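Local coordinates for protein beta-1,3-1,4-glucanase (Caldicellulosiruptor sp. F32, PDB 5H4R) that probably hydrolyses mixed-linkage beta-1,3-1,4-glucans such as lichenan, as a glycoside hydrolase family 5 lichenase, and binds a cello-oligosaccharide in its glycan pocket, at residues Ala244-Val249 against Ile269-Arg275; Ile324-Ala329 against Phe342-Val347; Asn215-Gln219 against Glu253-Lys258. The protein carries 1 engineered substitution. Residues are numbered along the deposited sequence.

Contact 1: Ala244-Val249 against Ile269-Arg275; sequences AAPEYV and ISVHAYR. With BGC (beta-D-glucopyranose), chain B; BGC (beta-D-glucopyranose), chain C.
A244, P246 and R275 have the most surface buried here. The contact lies within a beta-alpha-beta unit of the TIM barrel. Segment 244-249 runs into the short helix that includes 247-249; 269-275 carries strand 267-272 into the loop after it. A244 has a left-handed backbone (phi/psi 57/22). Its CA is 4.8 Å from V271 CA, and its O accepts a hydrogen bond from H272 N at 2.8 Å. A244 CB lies over the face of the H272 ring, 3.9 Å from its centroid, a CH-pi contact. H272 ND1 is hydrogen-bonded to OE1 of the engineered Q188.

P246 packs on V271 and A273: P246 CG is 4.4 Å from V271 CB and 4.3 Å from A273 CB. P246 CD lies over one face of the R275 guanidinium, 3.5 Å from R275 NH2. R275 is extended (chi1 m, chi2 and chi3 t). The E247 side chain starts sideways and folds (chi1 m, chi2 p) so that its carboxylate reaches R275. Their salt bridge is two-pronged: R275 NH2 to E247 OE1 is 2.8 Å and R275 NH1 to E247 OE2 is 2.8 Å. At the start of the strand segment, V249 CG1 meets I269 CG2 at 3.9 Å. A water links A245 O (3.1 Å) and S270 O (2.8 Å).

Y274 is the centre of an inverse gamma turn. Y274 OH approaches BGC (chain B) O5 to 3.1 Å and is hydrogen-bonded to E326 OE1. The backbone bond at H272 and the E247-R275 salt bridge thus fix the 244-247 turn to the strand end and to the loop that brings Y274 to the sugar.

Contact 2: Ile324-Ala329 against Phe342-Val347; sequences IGEFGA and FAAYYV. With BGC (beta-D-glucopyranose), chain B.
This contact belongs to the beta-alpha-beta unit of strand 322-327, helix 336-352 and strand 356-361 in the TIM barrel. Segments 324-327 and 342-347 run nearly antiparallel, at 165°, with their axes 11.9 Å apart at closest approach. F327 is nearest Y346 (CA atoms 8.9 Å). F327 (chi1 p) makes an offset stack with Y346 (chi1 t): centroids are 4.2 Å apart and planes 12° apart. F342 CE2 meets the F327 ring edge, 4.0 Å from F327 CD2, and is 3.7 Å from A329 CB. V347 CG2 is 3.9 Å from F327 CZ. Y346 OH is hydrogen-bonded to A273 O.

E326 points away from the helix. E326 OE2 accepts a hydrogen bond from BGC (chain B) O2 at 2.8 Å and forms a salt bridge with R98. Its place at the seventh strand end fits the family 5 nucleophile. No hydrogen bond joins the two segments, so aromatic and apolar packing holds the helix to the strand that presents E326.

Contact 3: Asn215-Gln219 against Glu253-Lys258; sequences NKLNQ and EFKIPK
This is a polar, partly buried contact between the outer helix 205-226 and the loop that leads from helix 247-250 to strand 267-272. Two helix side chains, N215 and Q219, bond to the backbone of the loop. They are one helical turn apart, and Q219 N donates to N215 O at 3.0 Å.

The loop segment has no regular structure. From F254 to K258 its backbone is extended, with psi between 125° (K255) and 147° (P257). N215 CA is 6.0 Å from K255 CA, and Q219 CA is 5.0 Å from P257 CA. N215 (chi1 m) uses both ends of its amide. N215 ND2 donates to E253 O at 2.9 Å, and N215 OD1 accepts from K255 N at 3.1 Å. Q219 (chi1 t, chi2 p) does the same at K258. Q219 OE1 accepts from K258 N at 2.9 Å, and Q219 NE2 donates to K258 O at 2.9 Å.

In the TIM barrel, helix 205-226 joins the fourth and fifth strands. The loop belongs to the next crossover, whose helix 247-250 is short; the extended segment that follows packs beside helix 205-226.

Between the two amide pairs, P257 CG lies 4.0 Å from N218 CB. A water is 2.9 Å from N218 ND2, 2.8 Å from N215 OD1 and 2.7 Å from K255 O. N218 ND2 is also hydrogen-bonded to P240 O at the end of a barrel strand. F254 CE1 is 4.3 Å from N218 ND2, and the F254 ring also packs on I269 of strand 267-272. At the segment's start, the carboxylate of E253 forms a salt bridge with R208.

In the fold
Helix 205-226 comes first and opens contact 3. The chain then passes through strand 237-240 to 244-249, which opens contact 1. Residues 253-258 close contact 3 before 269-275 closes contact 1, so these two contacts cross. F254 joins them by packing on V249 and I269. Contact 2 follows in series and closes a shorter loop, from strand 322-327 to helix 336-352. It meets contact 1 because strands 267-272 and 322-327 are neighbours, and the two are joined through Y274-E326 and A273-Y346 hydrogen bonds. Contacts 2 and 3 do not touch; their centres are about 27 Å apart.

Contact 1: Ala244-Val249 against Ile269-Arg275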
loop_
_atom_site.group_PDB
_atom_site.type_symbol
_atom_site.label_atom_id
_atom_site.label_comp_id
_atom_site.label_asym_id
_atom_site.label_seq_id
_atom_site.Cartn_x
_atom_site.Cartn_y
_atom_site.Cartn_z
ATOM N N ALA A 244 9.248 -2.307 -0.744
ATOM C CA ALA A 244 8.293 -1.564 -1.575
ATOM C C ALA A 244 8.875 -0.246 -2.064
ATOM O O ALA A 244 8.135 0.655 -2.458
ATOM C CB ALA A 244 6.966 -1.305 -0.848
ATOM N N ALA A 245 10.192 -0.126 -2.101
ATOM C CA ALA A 245 10.798 1.110 -2.559
ATOM C C ALA A 245 10.739 1.210 -4.081
ATOM O O ALA A 245 10.908 0.206 -4.777
ATOM C CB ALA A 245 12.247 1.193 -2.112
ATOM N N PRO A 246 10.538 2.412 -4.622
ATOM C CA PRO A 246 10.678 2.576 -6.084
ATOM C C PRO A 246 12.022 2.077 -6.595
ATOM O O PRO A 246 12.102 1.436 -7.660
ATOM C CB PRO A 246 10.519 4.085 -6.294
ATOM C CG PRO A 246 9.942 4.615 -5.020
ATOM C CD PRO A 246 10.299 3.680 -3.925
ATOM N N GLU A 247 13.095 2.341 -5.835
ATOM C CA GLU A 247 14.432 2.006 -6.290
ATOM C C GLU A 247 14.570 0.523 -6.588
ATOM O O GLU A 247 15.341 0.147 -7.479
ATOM C CB GLU A 247 15.470 2.415 -5.246
ATOM C CG GLU A 247 15.708 3.909 -5.189
ATOM C CD GLU A 247 14.630 4.685 -4.450
ATOM O OE1 GLU A 247 13.743 4.095 -3.805
ATOM O OE2 GLU A 247 14.684 5.924 -4.517
ATOM N N TYR A 248 13.853 -0.333 -5.865
ATOM C CA TYR A 248 14.127 -1.760 -5.936
ATOM C C TYR A 248 13.125 -2.485 -6.822
ATOM O O TYR A 248 13.204 -3.707 -6.963
ATOM C CB TYR A 248 14.231 -2.348 -4.515
ATOM C CG TYR A 248 15.324 -1.619 -3.769
ATOM C CD1 TYR A 248 16.544 -1.340 -4.393
ATOM C CD2 TYR A 248 15.130 -1.160 -2.469
ATOM C CE1 TYR A 248 17.542 -0.611 -3.730
ATOM C CE2 TYR A 248 16.124 -0.436 -1.808
ATOM C CZ TYR A 248 17.310 -0.164 -2.450
ATOM O OH TYR A 248 18.284 0.564 -1.798
ATOM N N VAL A 249 12.239 -1.746 -7.497
ATOM C CA VAL A 249 11.654 -2.240 -8.736
ATOM C C VAL A 249 12.330 -1.630 -9.945
ATOM O O VAL A 249 12.145 -2.143 -11.063
ATOM C CB VAL A 249 10.129 -2.005 -8.813
ATOM C CG1 VAL A 249 9.412 -2.907 -7.798
ATOM C CG2 VAL A 249 9.786 -0.547 -8.610
ATOM N N ILE A 269 2.720 -2.995 -10.514
ATOM C CA ILE A 269 3.884 -2.727 -9.670
ATOM C C ILE A 269 3.432 -1.901 -8.473
ATOM O O ILE A 269 2.763 -0.880 -8.643
ATOM C CB ILE A 269 4.967 -1.976 -10.451
ATOM C CG1 ILE A 269 5.383 -2.715 -11.714
ATOM C CG2 ILE A 269 6.203 -1.712 -9.561
ATOM C CD1 ILE A 269 5.855 -4.101 -11.502
ATOM N N SER A 270 3.778 -2.353 -7.275
ATOM C CA SER A 270 3.456 -1.688 -6.020
ATOM C C SER A 270 4.675 -0.941 -5.496
ATOM O O SER A 270 5.751 -1.529 -5.358
ATOM C CB SER A 270 3.010 -2.710 -4.969
ATOM O OG SER A 270 2.846 -2.096 -3.707
ATOM N N VAL A 271 4.499 0.343 -5.178
ATOM C CA VAL A 271 5.548 1.101 -4.502
ATOM C C VAL A 271 4.919 1.909 -3.370
ATOM O O VAL A 271 3.747 2.298 -3.419
ATOM C CB VAL A 271 6.329 2.056 -5.434
ATOM C CG1 VAL A 271 6.892 1.328 -6.624
ATOM C CG2 VAL A 271 5.478 3.194 -5.884
ATOM N N HIS A 272 5.739 2.193 -2.366
ATOM C CA HIS A 272 5.415 3.134 -1.297
ATOM C C HIS A 272 6.438 4.254 -1.353
ATOM O O HIS A 272 7.614 3.992 -1.614
ATOM C CB HIS A 272 5.471 2.495 0.066
ATOM C CG HIS A 272 4.509 1.378 0.225
ATOM N ND1 HIS A 272 4.486 0.567 1.332
ATOM C CD2 HIS A 272 3.543 0.922 -0.607
ATOM C CE1 HIS A 272 3.532 -0.335 1.185
ATOM N NE2 HIS A 272 2.937 -0.136 0.020
ATOM N N ALA A 273 6.007 5.496 -1.097
ATOM C CA ALA A 273 6.942 6.619 -1.289
ATOM C C ALA A 273 6.467 7.828 -0.478
ATOM O O ALA A 273 5.767 8.702 -0.993
ATOM C CB ALA A 273 7.075 6.964 -2.746
ATOM N N TYR A 274 6.913 7.883 0.776
ATOM C CA TYR A 274 6.650 9.035 1.636
ATOM C C TYR A 274 7.802 10.005 1.411
ATOM O O TYR A 274 8.790 10.021 2.134
ATOM C CB TYR A 274 6.541 8.604 3.083
ATOM C CG TYR A 274 5.434 7.629 3.431
ATOM C CD1 TYR A 274 5.584 6.265 3.244
ATOM C CD2 TYR A 274 4.280 8.067 4.026
ATOM C CE1 TYR A 274 4.586 5.370 3.611
ATOM C CE2 TYR A 274 3.292 7.193 4.423
ATOM C CZ TYR A 274 3.426 5.842 4.195
ATOM O OH TYR A 274 2.449 4.976 4.609
ATOM N N ARG A 275 7.694 10.765 0.336
ATOM C CA ARG A 275 8.788 11.576 -0.174
ATOM C C ARG A 275 8.303 12.985 -0.448
ATOM O O ARG A 275 7.179 13.178 -0.938
ATOM C CB ARG A 275 9.360 10.981 -1.443
ATOM C CG ARG A 275 9.839 9.574 -1.167
ATOM C CD ARG A 275 10.804 9.124 -2.140
ATOM N NE ARG A 275 11.249 7.783 -1.766
ATOM C CZ ARG A 275 12.062 7.051 -2.497
ATOM N NH1 ARG A 275 12.524 7.526 -3.648
ATOM N NH2 ARG A 275 12.395 5.831 -2.065
HETATM C C2 BGC B . 4.073 0.665 6.451
HETATM C C3 BGC B . 2.933 1.134 7.337
HETATM C C4 BGC B . 3.466 2.274 8.186
HETATM C C5 BGC B . 3.623 3.448 7.222
HETATM C C6 BGC B . 4.168 4.700 7.918
HETATM C C1 BGC B . 5.009 1.796 5.989
HETATM O O2 BGC B . 3.546 -0.085 5.337
HETATM O O3 BGC B . 2.536 0.026 8.138
HETATM O O4 BGC B . 2.492 2.587 9.177
HETATM O O5 BGC B . 4.472 3.113 6.123
HETATM O O6 BGC B . 5.356 4.453 8.677
HETATM C C2 BGC C . 9.216 3.536 7.870
HETATM C C3 BGC C . 8.061 2.537 7.905
HETATM C C4 BGC C . 7.145 2.735 6.695
HETATM C C5 BGC C . 7.983 2.662 5.413
HETATM C C6 BGC C . 7.301 3.183 4.141
HETATM C C1 BGC C . 9.988 3.380 6.559
HETATM O O1 BGC C . 11.032 4.362 6.411
HETATM O O2 BGC C . 10.045 3.289 9.014
HETATM O O3 BGC C . 7.306 2.723 9.103
HETATM O O4 BGC C . 6.180 1.668 6.804
HETATM O O5 BGC C . 9.053 3.583 5.517
HETATM O O6 BGC C . 8.255 3.297 3.050
HETATM O O HOH W 1 8.436 -1.737 -4.715
#

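Contact 2: Ile324-Ala329 against Phe342-Val347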
loop_
_atom_site.group_PDB
_atom_site.type_symbol
_atom_site.label_atom_id
_atom_site.label_comp_id
_atom_site.label_asym_id
_atom_site.label_seq_id
_atom_site.Cartn_x
_atom_site.Cartn_y
_atom_site.Cartn_z
ATOM N N ILE A 324 0.872 3.529 -6.331
ATOM C CA ILE A 324 1.530 3.938 -5.098
ATOM C C ILE A 324 0.560 3.587 -3.973
ATOM O O ILE A 324 -0.429 4.273 -3.736
ATOM C CB ILE A 324 1.908 5.423 -5.126
ATOM C CG1 ILE A 324 2.976 5.677 -6.184
ATOM C CG2 ILE A 324 2.346 5.902 -3.754
ATOM C CD1 ILE A 324 3.215 7.136 -6.455
ATOM N N GLY A 325 0.804 2.448 -3.319
ATOM C CA GLY A 325 -0.134 1.942 -2.345
ATOM C C GLY A 325 -0.130 2.686 -1.027
ATOM O O GLY A 325 -1.071 2.533 -0.246
ATOM N N GLU A 326 0.940 3.426 -0.745
ATOM C CA GLU A 326 1.022 4.252 0.466
ATOM C C GLU A 326 1.838 5.501 0.184
ATOM O O GLU A 326 2.950 5.409 -0.351
ATOM C CB GLU A 326 1.678 3.527 1.652
ATOM C CG GLU A 326 0.949 2.331 2.194
ATOM C CD GLU A 326 1.680 1.668 3.350
ATOM O OE1 GLU A 326 2.519 2.348 4.005
ATOM O OE2 GLU A 326 1.421 0.463 3.613
ATOM N N PHE A 327 1.272 6.642 0.566
ATOM C CA PHE A 327 1.993 7.883 0.751
ATOM C C PHE A 327 1.236 8.690 1.789
ATOM O O PHE A 327 0.122 8.346 2.201
ATOM C CB PHE A 327 2.133 8.697 -0.556
ATOM C CG PHE A 327 0.938 9.532 -0.885
ATOM C CD1 PHE A 327 -0.273 8.933 -1.245
ATOM C CD2 PHE A 327 0.994 10.924 -0.872
ATOM C CE1 PHE A 327 -1.382 9.698 -1.553
ATOM C CE2 PHE A 327 -0.123 11.674 -1.191
ATOM C CZ PHE A 327 -1.305 11.056 -1.532
ATOM N N GLY A 328 1.858 9.773 2.216
ATOM C CA GLY A 328 1.214 10.692 3.136
ATOM C C GLY A 328 2.246 11.634 3.699
ATOM O O GLY A 328 3.439 11.499 3.449
ATOM N N ALA A 329 1.756 12.623 4.453
ATOM C CA ALA A 329 2.613 13.532 5.214
ATOM C C ALA A 329 2.038 13.619 6.615
ATOM O O ALA A 329 0.850 13.906 6.782
ATOM C CB ALA A 329 2.684 14.907 4.558
ATOM N N PHE A 342 1.560 19.829 -0.551
ATOM C CA PHE A 342 2.156 18.520 -0.800
ATOM C C PHE A 342 1.150 17.555 -1.412
ATOM O O PHE A 342 1.456 16.857 -2.390
ATOM C CB PHE A 342 2.691 17.950 0.520
ATOM C CG PHE A 342 3.034 16.488 0.481
ATOM C CD1 PHE A 342 4.264 16.046 0.043
ATOM C CD2 PHE A 342 2.113 15.543 0.936
ATOM C CE1 PHE A 342 4.564 14.681 0.026
ATOM C CE2 PHE A 342 2.405 14.191 0.928
ATOM C CZ PHE A 342 3.630 13.755 0.480
ATOM N N ALA A 343 -0.035 17.456 -0.807
ATOM C CA ALA A 343 -0.972 16.421 -1.223
ATOM C C ALA A 343 -1.498 16.685 -2.620
ATOM O O ALA A 343 -1.605 15.753 -3.439
ATOM C CB ALA A 343 -2.135 16.321 -0.232
ATOM N N ALA A 344 -1.807 17.942 -2.923
ATOM C CA ALA A 344 -2.242 18.284 -4.264
ATOM C C ALA A 344 -1.143 17.984 -5.271
ATOM O O ALA A 344 -1.401 17.422 -6.340
ATOM C CB ALA A 344 -2.631 19.761 -4.325
ATOM N N TYR A 345 0.086 18.400 -4.968
ATOM C CA TYR A 345 1.175 18.222 -5.917
ATOM C C TYR A 345 1.455 16.748 -6.154
ATOM O O TYR A 345 1.607 16.310 -7.302
ATOM C CB TYR A 345 2.438 18.934 -5.426
ATOM C CG TYR A 345 3.548 18.868 -6.443
ATOM C CD1 TYR A 345 3.653 19.837 -7.431
ATOM C CD2 TYR A 345 4.478 17.846 -6.422
ATOM C CE1 TYR A 345 4.660 19.784 -8.383
ATOM C CE2 TYR A 345 5.510 17.789 -7.380
ATOM C CZ TYR A 345 5.583 18.751 -8.349
ATOM O OH TYR A 345 6.582 18.711 -9.290
ATOM N N TYR A 346 1.540 15.965 -5.071
ATOM C CA TYR A 346 1.877 14.555 -5.174
ATOM C C TYR A 346 0.852 13.825 -6.038
ATOM O O TYR A 346 1.217 13.087 -6.960
ATOM C CB TYR A 346 1.956 13.965 -3.777
ATOM C CG TYR A 346 2.575 12.603 -3.668
ATOM C CD1 TYR A 346 1.897 11.468 -4.112
ATOM C CD2 TYR A 346 3.796 12.427 -3.049
ATOM C CE1 TYR A 346 2.456 10.203 -3.971
ATOM C CE2 TYR A 346 4.366 11.160 -2.918
ATOM C CZ TYR A 346 3.683 10.067 -3.383
ATOM O OH TYR A 346 4.222 8.814 -3.229
ATOM N N VAL A 347 -0.440 14.064 -5.783
ATOM C CA VAL A 347 -1.489 13.396 -6.552
ATOM C C VAL A 347 -1.465 13.839 -8.022
ATOM O O VAL A 347 -1.604 13.014 -8.933
ATOM C CB VAL A 347 -2.860 13.632 -5.895
ATOM C CG1 VAL A 347 -3.993 13.147 -6.810
ATOM C CG2 VAL A 347 -2.919 12.902 -4.591
HETATM C C2 BGC B . 4.073 0.665 6.451
HETATM C C3 BGC B . 2.933 1.134 7.337
HETATM C C4 BGC B . 3.466 2.274 8.186
HETATM C C5 BGC B . 3.623 3.448 7.222
HETATM C C6 BGC B . 4.168 4.700 7.918
HETATM C C1 BGC B . 5.009 1.796 5.989
HETATM O O2 BGC B . 3.546 -0.085 5.337
HETATM O O3 BGC B . 2.536 0.026 8.138
HETATM O O4 BGC B . 2.492 2.587 9.177
HETATM O O5 BGC B . 4.472 3.113 6.123
HETATM O O6 BGC B . 5.356 4.453 8.677
#

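Contact 3: Asn215-Gln219 against Glu253-Lys258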
loop_
_atom_site.group_PDB
_atom_site.type_symbol
_atom_site.label_atom_id
_atom_site.label_comp_id
_atom_site.label_asym_id
_atom_site.label_seq_id
_atom_site.Cartn_x
_atom_site.Cartn_y
_atom_site.Cartn_z
ATOM N N ASN A 215 11.823 -12.005 -5.664
ATOM C CA ASN A 215 11.374 -12.429 -6.994
ATOM C C ASN A 215 10.708 -13.800 -6.923
ATOM O O ASN A 215 9.631 -14.012 -7.493
ATOM C CB ASN A 215 12.545 -12.458 -7.973
ATOM C CG ASN A 215 13.000 -11.072 -8.410
ATOM O OD1 ASN A 215 12.244 -10.104 -8.333
ATOM N ND2 ASN A 215 14.245 -10.981 -8.902
ATOM N N LYS A 216 11.332 -14.740 -6.207
ATOM C CA LYS A 216 10.784 -16.085 -6.081
ATOM C C LYS A 216 9.440 -16.059 -5.373
ATOM O O LYS A 216 8.480 -16.730 -5.788
ATOM C CB LYS A 216 11.760 -16.975 -5.309
ATOM C CG LYS A 216 11.205 -18.334 -4.881
ATOM C CD LYS A 216 10.886 -19.252 -6.092
ATOM C CE LYS A 216 10.565 -20.672 -5.629
ATOM N NZ LYS A 216 10.125 -21.543 -6.752
ATOM N N LEU A 217 9.360 -15.314 -4.274
ATOM C CA LEU A 217 8.130 -15.292 -3.487
ATOM C C LEU A 217 7.004 -14.572 -4.219
ATOM O O LEU A 217 5.836 -14.935 -4.047
ATOM C CB LEU A 217 8.413 -14.648 -2.139
ATOM C CG LEU A 217 9.366 -15.474 -1.262
ATOM C CD1 LEU A 217 9.937 -14.665 -0.089
ATOM C CD2 LEU A 217 8.659 -16.726 -0.741
ATOM N N ASN A 218 7.330 -13.578 -5.047
ATOM C CA ASN A 218 6.312 -12.944 -5.880
ATOM C C ASN A 218 5.811 -13.895 -6.954
ATOM O O ASN A 218 4.611 -13.911 -7.262
ATOM C CB ASN A 218 6.843 -11.659 -6.519
ATOM C CG ASN A 218 6.842 -10.477 -5.572
ATOM O OD1 ASN A 218 6.125 -10.448 -4.577
ATOM N ND2 ASN A 218 7.625 -9.451 -5.922
ATOM N N GLN A 219 6.684 -14.741 -7.476
ATOM C CA GLN A 219 6.248 -15.748 -8.437
ATOM C C GLN A 219 5.375 -16.806 -7.772
ATOM O O GLN A 219 4.364 -17.239 -8.342
ATOM C CB GLN A 219 7.467 -16.388 -9.101
ATOM C CG GLN A 219 7.096 -17.346 -10.177
ATOM C CD GLN A 219 6.549 -16.650 -11.396
ATOM O OE1 GLN A 219 7.261 -15.887 -12.073
ATOM N NE2 GLN A 219 5.291 -16.895 -11.692
ATOM N N GLU A 253 17.616 -6.155 -11.521
ATOM C CA GLU A 253 17.435 -7.462 -10.918
ATOM C C GLU A 253 15.988 -7.754 -10.531
ATOM O O GLU A 253 15.680 -8.917 -10.256
ATOM C CB GLU A 253 18.333 -7.596 -9.685
ATOM C CG GLU A 253 19.812 -7.730 -10.031
ATOM C CD GLU A 253 20.536 -6.399 -10.162
ATOM O OE1 GLU A 253 19.887 -5.333 -10.168
ATOM O OE2 GLU A 253 21.777 -6.430 -10.277
ATOM N N PHE A 254 15.116 -6.749 -10.498
ATOM C CA PHE A 254 13.714 -6.984 -10.193
ATOM C C PHE A 254 13.055 -7.676 -11.379
ATOM O O PHE A 254 13.291 -7.313 -12.534
ATOM C CB PHE A 254 12.995 -5.671 -9.883
ATOM C CG PHE A 254 11.523 -5.843 -9.689
ATOM C CD1 PHE A 254 11.035 -6.365 -8.515
ATOM C CD2 PHE A 254 10.629 -5.508 -10.692
ATOM C CE1 PHE A 254 9.668 -6.547 -8.325
ATOM C CE2 PHE A 254 9.271 -5.718 -10.514
ATOM C CZ PHE A 254 8.794 -6.237 -9.349
ATOM N N LYS A 255 12.232 -8.692 -11.096
ATOM C CA LYS A 255 11.558 -9.443 -12.150
ATOM C C LYS A 255 10.057 -9.397 -11.946
ATOM O O LYS A 255 9.556 -9.759 -10.869
ATOM C CB LYS A 255 12.027 -10.896 -12.179
ATOM C CG LYS A 255 13.483 -11.083 -12.498
ATOM C CD LYS A 255 13.835 -12.563 -12.450
ATOM C CE LYS A 255 15.296 -12.794 -12.787
ATOM N NZ LYS A 255 15.685 -14.214 -12.569
ATOM N N ILE A 256 9.334 -8.962 -12.970
ATOM C CA ILE A 256 7.876 -9.125 -12.936
ATOM C C ILE A 256 7.560 -10.608 -13.069
ATOM O O ILE A 256 8.073 -11.257 -14.002
ATOM C CB ILE A 256 7.214 -8.332 -14.058
ATOM C CG1 ILE A 256 7.495 -6.837 -13.934
ATOM C CG2 ILE A 256 5.680 -8.578 -14.042
ATOM C CD1 ILE A 256 7.028 -6.043 -15.135
ATOM N N PRO A 257 6.753 -11.191 -12.179
ATOM C CA PRO A 257 6.440 -12.619 -12.290
ATOM C C PRO A 257 5.786 -12.964 -13.614
ATOM O O PRO A 257 5.001 -12.188 -14.161
ATOM C CB PRO A 257 5.458 -12.874 -11.137
ATOM C CG PRO A 257 5.557 -11.739 -10.261
ATOM C CD PRO A 257 6.120 -10.569 -11.010
ATOM N N LYS A 258 6.077 -14.169 -14.085
ATOM C CA LYS A 258 5.362 -14.743 -15.214
ATOM C C LYS A 258 3.935 -15.036 -14.786
ATOM O O LYS A 258 3.693 -15.497 -13.673
ATOM C CB LYS A 258 6.063 -16.011 -15.689
ATOM C CG LYS A 258 7.537 -15.826 -15.984
ATOM C CD LYS A 258 7.818 -14.715 -16.991
ATOM C CE LYS A 258 7.258 -15.034 -18.369
ATOM N NZ LYS A 258 7.610 -13.974 -19.361
HETATM O O HOH W 2 9.444 -9.916 -8.179
HETATM O O HOH W 3 9.161 -12.677 -9.928
#